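PDB 6F74: alcohol oxidase from Myceliophthora thermophila, which probably oxidises an alcohol or related substrate with molecular oxygen, using bound flavin-adenine dinucleotide, as a flavoprotein of the vanillyl-alcohol oxidase type. Local coordinates for residues Leu140-Ala145 with Asp573-Cys578; Ala263-Ala268 with Ser281-Ala286. All coordinates share one frame; numbering follows the deposited sequence.

Contact 1 (Leu140-Ala145 with Asp573-Cys578); sequences LTLNFA and DNIFFC
The backbone N-H groups of I575 and F576, the two residues that meet L142, both go to the carboxylate of D571, one to each oxygen. The paired bonds tie down the bend that faces helix 135-147. The bend itself is a type I beta turn from N574 to F577, closed by a long bond of 3.3 Å from F577 N to N574 O. What the turn presents to L142 is apolar: the I575 side chain and the F576 ring.

L142 answers with a single methyl group. Its CG lies anti to the backbone N (chi1 174°), which carries CD1 off the helix and across to the loop. There CD1 sits 3.8 Å from I575 CG2, the two side chains crossing at about a right angle. The same methyl also leans obliquely on the F576 ring, 4.1 Å from F576 CE1 and 4.2 Å from F576 CZ, so one carbon fills the notch between a branched aliphatic chain and an aromatic ring. One turn further along, A145 points its methyl at the loop but stays back, with A145 CB 5.6 Å from I575 CG2. A145 N bonds to T141 O at 3.0 Å, the usual helix bond to the fourth residue back.

The joint is small, about 103 Å² summed over both sides, and it brings the berberine-like C-terminal region against the FAD-binding region. Two residues past F576, C578 touches the flavin cofactor and forms a disulfide with C581. Helix 135-147 itself lies on the mixed sheet containing strands 152-155 and 171-174; L152 of the former touches both L142 and F576, so the contact sits over that strand, where helix, sheet and C-terminal loop converge.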
loop_
_atom_site.group_PDB
_atom_site.type_symbol
_atom_site.label_atom_id
_atom_site.label_comp_id
_atom_site.label_asym_id
_atom_site.label_seq_id
_atom_site.Cartn_x
_atom_site.Cartn_y
_atom_site.Cartn_z
ATOM N N LEU A 140 7.319 10.766 24.572
ATOM C CA LEU A 140 6.422 11.744 25.182
ATOM C C LEU A 140 5.004 11.725 24.552
ATOM O O LEU A 140 4.000 11.918 25.252
ATOM C CB LEU A 140 7.007 13.163 25.101
ATOM C CG LEU A 140 8.238 13.491 25.952
ATOM C CD1 LEU A 140 8.985 14.699 25.396
ATOM C CD2 LEU A 140 7.840 13.725 27.417
ATOM N N THR A 141 4.941 11.468 23.248
ATOM C CA THR A 141 3.679 11.419 22.547
ATOM C C THR A 141 2.904 10.184 22.958
ATOM O O THR A 141 1.743 10.288 23.345
ATOM C CB THR A 141 3.885 11.485 21.032
ATOM O OG1 THR A 141 4.661 12.629 20.744
ATOM C CG2 THR A 141 2.535 11.550 20.265
ATOM N N LEU A 142 3.568 9.031 22.923
ATOM C CA LEU A 142 2.985 7.799 23.401
ATOM C C LEU A 142 2.428 8.004 24.810
ATOM O O LEU A 142 1.233 7.766 25.038
ATOM C CB LEU A 142 4.003 6.661 23.394
ATOM C CG LEU A 142 3.578 5.318 24.011
ATOM C CD1 LEU A 142 2.355 4.726 23.322
ATOM C CD2 LEU A 142 4.713 4.331 23.968
ATOM N N ASN A 143 3.281 8.463 25.724
ATOM C CA ASN A 143 2.896 8.628 27.125
ATOM C C ASN A 143 1.714 9.591 27.319
ATOM O O ASN A 143 0.796 9.293 28.082
ATOM C CB ASN A 143 4.098 9.095 27.984
ATOM C CG ASN A 143 5.141 8.010 28.212
ATOM O OD1 ASN A 143 4.950 6.868 27.837
ATOM N ND2 ASN A 143 6.258 8.369 28.857
ATOM N N PHE A 144 1.747 10.729 26.646
ATOM C CA PHE A 144 0.656 11.710 26.724
ATOM C C PHE A 144 -0.680 11.099 26.228
ATOM O O PHE A 144 -1.705 11.316 26.839
ATOM C CB PHE A 144 1.029 12.997 25.950
ATOM C CG PHE A 144 0.041 14.122 26.095
ATOM C CD1 PHE A 144 -1.142 14.136 25.337
ATOM C CD2 PHE A 144 0.279 15.170 26.966
ATOM C CE1 PHE A 144 -2.044 15.164 25.449
ATOM C CE2 PHE A 144 -0.631 16.201 27.098
ATOM C CZ PHE A 144 -1.795 16.202 26.330
ATOM N N ALA A 145 -0.659 10.329 25.140
ATOM C CA ALA A 145 -1.881 9.701 24.590
ATOM C C ALA A 145 -2.506 8.771 25.606
ATOM O O ALA A 145 -3.715 8.811 25.855
ATOM C CB ALA A 145 -1.556 8.915 23.332
ATOM N N ASP A 573 -3.873 -3.259 25.430
ATOM C CA ASP A 573 -4.847 -2.153 25.536
ATOM C C ASP A 573 -5.221 -1.570 24.193
ATOM O O ASP A 573 -6.122 -0.732 24.106
ATOM C CB ASP A 573 -4.331 -1.050 26.468
ATOM C CG ASP A 573 -4.132 -1.530 27.871
ATOM O OD1 ASP A 573 -4.876 -2.431 28.258
ATOM O OD2 ASP A 573 -3.221 -1.043 28.582
ATOM N N ASN A 574 -4.537 -2.037 23.149
ATOM C CA ASN A 574 -4.779 -1.616 21.776
ATOM C C ASN A 574 -4.558 -0.117 21.624
ATOM O O ASN A 574 -5.378 0.611 21.022
ATOM C CB ASN A 574 -6.154 -2.039 21.291
ATOM C CG ASN A 574 -6.181 -2.345 19.818
ATOM O OD1 ASN A 574 -5.329 -1.881 19.077
ATOM N ND2 ASN A 574 -7.132 -3.196 19.390
ATOM N N ILE A 575 -3.422 0.321 22.162
ATOM C CA ILE A 575 -2.982 1.678 22.029
ATOM C C ILE A 575 -2.750 2.022 20.564
ATOM O O ILE A 575 -2.905 3.188 20.180
ATOM C CB ILE A 575 -1.699 1.946 22.888
ATOM C CG1 ILE A 575 -1.948 1.629 24.372
ATOM C CG2 ILE A 575 -1.204 3.379 22.742
ATOM C CD1 ILE A 575 -3.184 2.277 24.976
ATOM N N PHE A 576 -2.417 1.012 19.747
ATOM C CA PHE A 576 -2.132 1.223 18.352
ATOM C C PHE A 576 -3.239 0.776 17.419
ATOM O O PHE A 576 -2.967 0.403 16.267
ATOM C CB PHE A 576 -0.811 0.541 18.000
ATOM C CG PHE A 576 0.330 0.919 18.905
ATOM C CD1 PHE A 576 0.645 2.245 19.108
ATOM C CD2 PHE A 576 1.115 -0.046 19.499
ATOM C CE1 PHE A 576 1.717 2.608 19.925
ATOM C CE2 PHE A 576 2.162 0.302 20.341
ATOM C CZ PHE A 576 2.477 1.637 20.539
ATOM N N PHE A 577 -4.483 0.856 17.891
ATOM C CA PHE A 577 -5.652 0.521 17.089
ATOM C C PHE A 577 -5.556 1.115 15.702
ATOM O O PHE A 577 -5.244 2.290 15.554
ATOM C CB PHE A 577 -6.960 1.011 17.709
ATOM C CG PHE A 577 -8.159 0.769 16.834
ATOM C CD1 PHE A 577 -8.832 -0.467 16.870
ATOM C CD2 PHE A 577 -8.576 1.714 15.927
ATOM C CE1 PHE A 577 -9.909 -0.715 16.051
ATOM C CE2 PHE A 577 -9.649 1.467 15.086
ATOM C CZ PHE A 577 -10.308 0.244 15.145
ATOM N N CYS A 578 -5.783 0.287 14.694
ATOM C CA CYS A 578 -6.090 0.792 13.373
ATOM C C CYS A 578 -7.155 -0.065 12.714
ATOM O O CYS A 578 -7.340 -1.252 13.039
ATOM C CB CYS A 578 -4.848 0.976 12.481
ATOM S SG CYS A 578 -3.598 -0.318 12.617
#

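Contact 2 (Ala263-Ala268 with Ser281-Ala286)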
loop_
_atom_site.group_PDB
_atom_site.type_symbol
_atom_site.label_atom_id
_atom_site.label_comp_id
_atom_site.label_asym_id
_atom_site.label_seq_id
_atom_site.Cartn_x
_atom_site.Cartn_y
_atom_site.Cartn_z
ATOM N N ALA A 263 14.158 -5.509 13.589
ATOM C CA ALA A 263 13.601 -4.184 13.828
ATOM C C ALA A 263 13.868 -3.748 15.277
ATOM O O ALA A 263 14.018 -4.580 16.162
ATOM C CB ALA A 263 12.098 -4.185 13.541
ATOM N N GLN A 264 13.902 -2.439 15.488
ATOM C CA GLN A 264 13.774 -1.859 16.806
ATOM C C GLN A 264 12.358 -1.310 16.858
ATOM O O GLN A 264 11.908 -0.663 15.914
ATOM C CB GLN A 264 14.778 -0.735 17.013
ATOM C CG GLN A 264 16.254 -1.150 17.048
ATOM C CD GLN A 264 16.562 -2.050 18.204
ATOM O OE1 GLN A 264 16.273 -1.732 19.348
ATOM N NE2 GLN A 264 17.152 -3.190 17.919
ATOM N N ILE A 265 11.665 -1.623 17.956
ATOM C CA ILE A 265 10.266 -1.314 18.121
ATOM C C ILE A 265 10.014 -0.834 19.538
ATOM O O ILE A 265 10.450 -1.492 20.497
ATOM C CB ILE A 265 9.378 -2.549 17.866
ATOM C CG1 ILE A 265 9.608 -3.091 16.446
ATOM C CG2 ILE A 265 7.912 -2.178 18.020
ATOM C CD1 ILE A 265 8.871 -4.372 16.124
ATOM N N MET A 266 9.310 0.294 19.658
ATOM C CA MET A 266 8.837 0.802 20.943
ATOM C C MET A 266 7.436 0.245 21.193
ATOM O O MET A 266 6.492 0.484 20.424
ATOM C CB MET A 266 8.835 2.328 20.964
ATOM C CG MET A 266 8.344 2.929 22.288
ATOM S SD MET A 266 8.415 4.755 22.410
ATOM C CE MET A 266 10.086 5.060 21.872
ATOM N N LEU A 267 7.310 -0.515 22.271
ATOM C CA LEU A 267 6.043 -1.152 22.602
ATOM C C LEU A 267 5.114 -0.136 23.245
ATOM O O LEU A 267 5.562 0.950 23.626
ATOM C CB LEU A 267 6.273 -2.356 23.530
ATOM C CG LEU A 267 7.257 -3.439 23.069
ATOM C CD1 LEU A 267 7.378 -4.544 24.106
ATOM C CD2 LEU A 267 6.851 -4.030 21.736
ATOM N N ALA A 268 3.826 -0.477 23.361
ATOM C CA ALA A 268 2.838 0.378 24.039
ATOM C C ALA A 268 3.260 0.765 25.460
ATOM O O ALA A 268 2.950 1.864 25.928
ATOM C CB ALA A 268 1.495 -0.336 24.079
ATOM N N SER A 281 10.600 -13.213 18.766
ATOM C CA SER A 281 10.370 -13.755 17.434
ATOM C C SER A 281 8.875 -13.781 17.027
ATOM O O SER A 281 8.560 -13.762 15.839
ATOM C CB SER A 281 10.972 -15.157 17.322
ATOM O OG SER A 281 10.310 -16.086 18.178
ATOM N N ASP A 282 7.977 -13.848 18.014
ATOM C CA ASP A 282 6.531 -13.744 17.744
ATOM C C ASP A 282 6.136 -12.348 17.287
ATOM O O ASP A 282 5.271 -12.201 16.408
ATOM C CB ASP A 282 5.665 -14.230 18.925
ATOM C CG ASP A 282 5.985 -13.539 20.259
ATOM O OD1 ASP A 282 7.010 -12.841 20.368
ATOM O OD2 ASP A 282 5.211 -13.724 21.238
ATOM N N LEU A 283 6.757 -11.324 17.881
ATOM C CA LEU A 283 6.566 -9.951 17.403
ATOM C C LEU A 283 7.160 -9.745 15.995
ATOM O O LEU A 283 6.599 -9.020 15.185
ATOM C CB LEU A 283 7.146 -8.948 18.401
ATOM C CG LEU A 283 7.218 -7.455 18.033
ATOM C CD1 LEU A 283 5.871 -6.812 17.813
ATOM C CD2 LEU A 283 7.986 -6.741 19.136
ATOM N N PHE A 284 8.316 -10.356 15.745
ATOM C CA PHE A 284 9.040 -10.236 14.484
ATOM C C PHE A 284 8.223 -10.827 13.328
ATOM O O PHE A 284 8.134 -10.246 12.233
ATOM C CB PHE A 284 10.385 -10.943 14.671
ATOM C CG PHE A 284 11.256 -10.977 13.454
ATOM C CD1 PHE A 284 11.598 -9.809 12.799
ATOM C CD2 PHE A 284 11.814 -12.182 13.024
ATOM C CE1 PHE A 284 12.455 -9.846 11.710
ATOM C CE2 PHE A 284 12.667 -12.228 11.940
ATOM C CZ PHE A 284 12.994 -11.059 11.272
ATOM N N ARG A 285 7.607 -11.977 13.607
ATOM C CA ARG A 285 6.724 -12.631 12.668
ATOM C C ARG A 285 5.479 -11.790 12.394
ATOM O O ARG A 285 5.099 -11.618 11.245
ATOM C CB ARG A 285 6.329 -14.026 13.165
ATOM C CG ARG A 285 5.441 -14.774 12.158
ATOM C CD ARG A 285 5.028 -16.185 12.582
ATOM N NE ARG A 285 4.510 -16.267 13.963
ATOM C CZ ARG A 285 5.057 -16.950 14.968
ATOM N NH1 ARG A 285 6.214 -17.609 14.793
ATOM N NH2 ARG A 285 4.495 -16.886 16.178
ATOM N N ALA A 286 4.864 -11.270 13.442
ATOM C CA ALA A 286 3.665 -10.425 13.306
ATOM C C ALA A 286 3.868 -9.207 12.388
ATOM O O ALA A 286 3.032 -8.924 11.521
ATOM C CB ALA A 286 3.206 -9.971 14.674
#
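L283 reaches out from helix 281-287 toward I265 and L267 of the segment 263-268, and it is the outer carbons, from CG onward, that make the contact. CB points at the strand but is still well back, 5.4 Å from I265 CD1. The next bond places CG anti to the backbone N (chi1 172°), directing the branch outward, and L283 CG comes within 4.0 Å of I265 CD1. Of the two methyls, CD2 does most of the work: L283 CD2 is 3.9 Å from I265 CD1 and equally 3.9 Å from L267 CD2, touching both. L283 CD1 lies beside it, slightly farther off, 4.2 Å from I265 CD1. I265 and L283 thus meet tip to tip, whereas L267 comes in at a slant. All three are buried, and the interface is entirely hydrocarbon.

Y570 of helix 560-570 touches both L267 and L283, while D282, next to L283, forms a salt bridge to K569. The short helix packs against both helix 560-570 and strand 260-266, which itself runs antiparallel between strands 272-276 and 296-306 of the six-stranded sheet.

Along the chain the order is 140-145, 263-268, 281-286, 573-578, so both halves of contact 2 fall within the long stretch that contact 1 brings together. Their centres are 16 Å apart, yet they touch: L142 CD2 lies 3.5 Å from L267 O, F576 CE2 lies 3.5 Å from A268 N, and I575 CG1 packs on A268 CB. Helix 135-147 also receives M266 from the strand, and helix 560-570, which covers helix 281-287, leads straight into the loop of contact 1. Together they bring helix 135-147, strand 260-266 of the antiparallel sheet and the C-terminal loop into contact, with the F576 and I265 side chains each about 7 Å from the flavin cofactor.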